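Local structure of LYND (Lyngbya aestuarii, 4V1T) at residues B[583-588]-B[639-644]. The protein is probably an ATP-dependent YcaO-type cyclodehydratase that turns selected side chains of a precursor peptide into heterocycles. Sequence-based numbering, arbitrary orientation.
Sequences QFYREN and TEVNQI. With MG (magnesium ion), chain N.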
loop_
_atom_site.group_PDB
_atom_site.type_symbol
_atom_site.label_atom_id
_atom_site.label_comp_id
_atom_site.label_asym_id
_atom_site.label_seq_id
_atom_site.Cartn_x
_atom_site.Cartn_y
_atom_site.Cartn_z
ATOM N N GLN B 583 0.189 8.794 -30.058
ATOM C CA GLN B 583 -0.753 7.845 -30.631
ATOM C C GLN B 583 -1.926 7.635 -29.684
ATOM O O GLN B 583 -3.080 7.567 -30.108
ATOM C CB GLN B 583 -0.064 6.507 -30.933
ATOM C CG GLN B 583 -0.979 5.454 -31.544
ATOM C CD GLN B 583 -1.616 5.900 -32.849
ATOM O OE1 GLN B 583 -0.987 6.575 -33.661
ATOM N NE2 GLN B 583 -2.870 5.524 -33.056
ATOM N N PHE B 584 -1.624 7.543 -28.395
ATOM C CA PHE B 584 -2.661 7.393 -27.392
ATOM C C PHE B 584 -3.611 8.595 -27.408
ATOM O O PHE B 584 -4.818 8.445 -27.230
ATOM C CB PHE B 584 -2.039 7.244 -26.011
ATOM C CG PHE B 584 -3.047 7.233 -24.899
ATOM C CD1 PHE B 584 -3.645 6.051 -24.505
ATOM C CD2 PHE B 584 -3.404 8.410 -24.256
ATOM C CE1 PHE B 584 -4.572 6.036 -23.484
ATOM C CE2 PHE B 584 -4.328 8.401 -23.234
ATOM C CZ PHE B 584 -4.920 7.216 -22.853
ATOM N N TYR B 585 -3.050 9.785 -27.608
ATOM C CA TYR B 585 -3.852 10.996 -27.742
ATOM C C TYR B 585 -4.718 10.922 -28.995
ATOM O O TYR B 585 -5.906 11.230 -28.953
ATOM C CB TYR B 585 -2.951 12.232 -27.790
ATOM C CG TYR B 585 -2.712 12.821 -26.430
ATOM C CD1 TYR B 585 -1.981 12.134 -25.478
ATOM C CD2 TYR B 585 -3.229 14.066 -26.089
ATOM C CE1 TYR B 585 -1.767 12.661 -24.225
ATOM C CE2 TYR B 585 -3.020 14.604 -24.837
ATOM C CZ TYR B 585 -2.289 13.891 -23.905
ATOM O OH TYR B 585 -2.071 14.401 -22.646
ATOM N N ARG B 586 -4.114 10.511 -30.104
ATOM C CA ARG B 586 -4.839 10.329 -31.358
ATOM C C ARG B 586 -6.034 9.386 -31.183
ATOM O O ARG B 586 -7.097 9.584 -31.780
ATOM C CB ARG B 586 -3.899 9.782 -32.437
ATOM C CG ARG B 586 -3.613 10.755 -33.563
ATOM C CD ARG B 586 -2.660 10.155 -34.577
ATOM N NE ARG B 586 -1.349 10.789 -34.496
ATOM C CZ ARG B 586 -0.230 10.205 -34.070
ATOM N NH1 ARG B 586 -0.221 8.940 -33.680
ATOM N NH2 ARG B 586 0.904 10.898 -34.041
ATOM N N GLU B 587 -5.850 8.362 -30.356
ATOM C CA GLU B 587 -6.890 7.370 -30.117
ATOM C C GLU B 587 -7.972 7.876 -29.160
ATOM O O GLU B 587 -9.066 7.315 -29.097
ATOM C CB GLU B 587 -6.266 6.088 -29.569
ATOM C CG GLU B 587 -5.418 5.332 -30.589
ATOM C CD GLU B 587 -4.620 4.201 -29.969
ATOM O OE1 GLU B 587 -4.658 4.048 -28.727
ATOM O OE2 GLU B 587 -3.947 3.467 -30.725
ATOM N N ASN B 588 -7.662 8.928 -28.413
ATOM C CA ASN B 588 -8.621 9.525 -27.488
ATOM C C ASN B 588 -8.976 10.961 -27.874
ATOM O O ASN B 588 -9.074 11.849 -27.024
ATOM C CB ASN B 588 -8.077 9.488 -26.064
ATOM C CG ASN B 588 -7.968 8.085 -25.524
ATOM O OD1 ASN B 588 -8.586 7.152 -26.029
ATOM N ND2 ASN B 588 -7.192 7.932 -24.487
ATOM N N THR B 639 3.948 15.172 -19.598
ATOM C CA THR B 639 3.253 14.502 -18.498
ATOM C C THR B 639 2.401 15.511 -17.721
ATOM O O THR B 639 1.443 15.143 -17.039
ATOM C CB THR B 639 4.223 13.793 -17.530
ATOM O OG1 THR B 639 5.249 14.696 -17.129
ATOM C CG2 THR B 639 4.852 12.574 -18.185
ATOM N N GLU B 640 2.742 16.786 -17.831
ATOM C CA GLU B 640 1.928 17.814 -17.205
ATOM C C GLU B 640 0.613 18.008 -17.982
ATOM O O GLU B 640 -0.426 18.305 -17.376
ATOM C CB GLU B 640 2.691 19.150 -17.113
ATOM C CG GLU B 640 2.208 20.026 -15.967
ATOM C CD GLU B 640 3.116 21.200 -15.683
ATOM O OE1 GLU B 640 3.074 22.208 -16.433
ATOM O OE2 GLU B 640 3.869 21.106 -14.693
ATOM N N VAL B 641 0.649 17.845 -19.308
ATOM C CA VAL B 641 -0.575 18.005 -20.094
ATOM C C VAL B 641 -1.467 16.824 -19.771
ATOM O O VAL B 641 -2.685 16.978 -19.692
ATOM C CB VAL B 641 -0.349 18.146 -21.640
ATOM C CG1 VAL B 641 0.897 18.949 -21.945
ATOM C CG2 VAL B 641 -0.272 16.812 -22.334
ATOM N N ASN B 642 -0.854 15.651 -19.581
ATOM C CA ASN B 642 -1.568 14.470 -19.099
ATOM C C ASN B 642 -2.256 14.788 -17.788
ATOM O O ASN B 642 -3.457 14.566 -17.628
ATOM C CB ASN B 642 -0.616 13.284 -18.877
ATOM C CG ASN B 642 -0.087 12.693 -20.169
ATOM O OD1 ASN B 642 -0.630 12.922 -21.248
ATOM N ND2 ASN B 642 0.979 11.903 -20.060
ATOM N N GLN B 643 -1.469 15.319 -16.860
ATOM C CA GLN B 643 -1.921 15.647 -15.513
ATOM C C GLN B 643 -3.115 16.605 -15.514
ATOM O O GLN B 643 -4.105 16.381 -14.822
ATOM C CB GLN B 643 -0.748 16.257 -14.737
ATOM C CG GLN B 643 -1.053 16.740 -13.336
ATOM C CD GLN B 643 0.173 17.347 -12.672
ATOM O OE1 GLN B 643 0.935 18.080 -13.300
ATOM N NE2 GLN B 643 0.375 17.040 -11.402
ATOM N N ILE B 644 -3.012 17.672 -16.297
ATOM C CA ILE B 644 -4.043 18.715 -16.327
ATOM C C ILE B 644 -5.310 18.287 -17.075
ATOM O O ILE B 644 -6.419 18.584 -16.639
ATOM C CB ILE B 644 -3.496 19.996 -16.998
ATOM C CG1 ILE B 644 -2.380 20.599 -16.150
ATOM C CG2 ILE B 644 -4.600 21.033 -17.198
ATOM C CD1 ILE B 644 -1.355 21.376 -16.953
HETATM MG MG MG N . 5.088 22.255 -13.529
HETATM O O HOH W 1 4.580 23.857 -15.036
HETATM O O HOH W 2 6.505 21.708 -14.998
HETATM O O HOH W 3 6.626 23.517 -12.994
#
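Tyr585 reaches across from helix 576-587 and gives its phenol proton to the side-chain carbonyl of Asn642, a compact example of two helical segments linked by a buried polar bond. Tyr585 OH and Asn642 OD1 are modelled 2.5 Å apart, shorter than usual, so the exact length is doubtful although the pairing is clear. Asn642 OD1 lies at the ring edge, close to its plane and also 3.2 Å from Tyr585 CE1, and amide and ring are nearly coplanar, 28° apart. The bond gives two buried polar atoms a partner in each other. Beside it, Val641 CG2 comes to 3.9 Å from Tyr585 CZ, approaching obliquely, and adds an apolar flank to the phenol end.

The torsions of Asn642 explain its reach: its CB does not head straight for the other helix, but CG stands anti to the carbonyl carbon (chi1 -71°), which brings the amide round to the phenol. With CA atoms of Tyr585 and Asn642 9.6 Å apart, the tyrosine side chain, from CB to OH, spans most of the gap, and a phenylalanine in its place would probably keep much of this span but leave Asn642 OD1 without its donor.

One residue before Val641, the extended side chain of Glu640 runs to a magnesium ion, which its OE2 binds at 2.0 Å. Glu640 OE1 accepts a hydrogen bond from the oxygen of a metal-bound water 2.6 Å away, and another from Phe624 N, while Lys409 also bonds to OE2. Glu640 touches ADP as well, so the helix that receives the tyrosine carries part of the nucleotide site.

Around this pair, Tyr577 and Leu581 of helix 576-587 pack on Asn642, and Leu592 of strand 590-596 touches both Tyr585 and Val641. Helix 630-649 thus lies between helix 576-587 and strand 406-410, whose Lys409 meets Thr639 and Gln643.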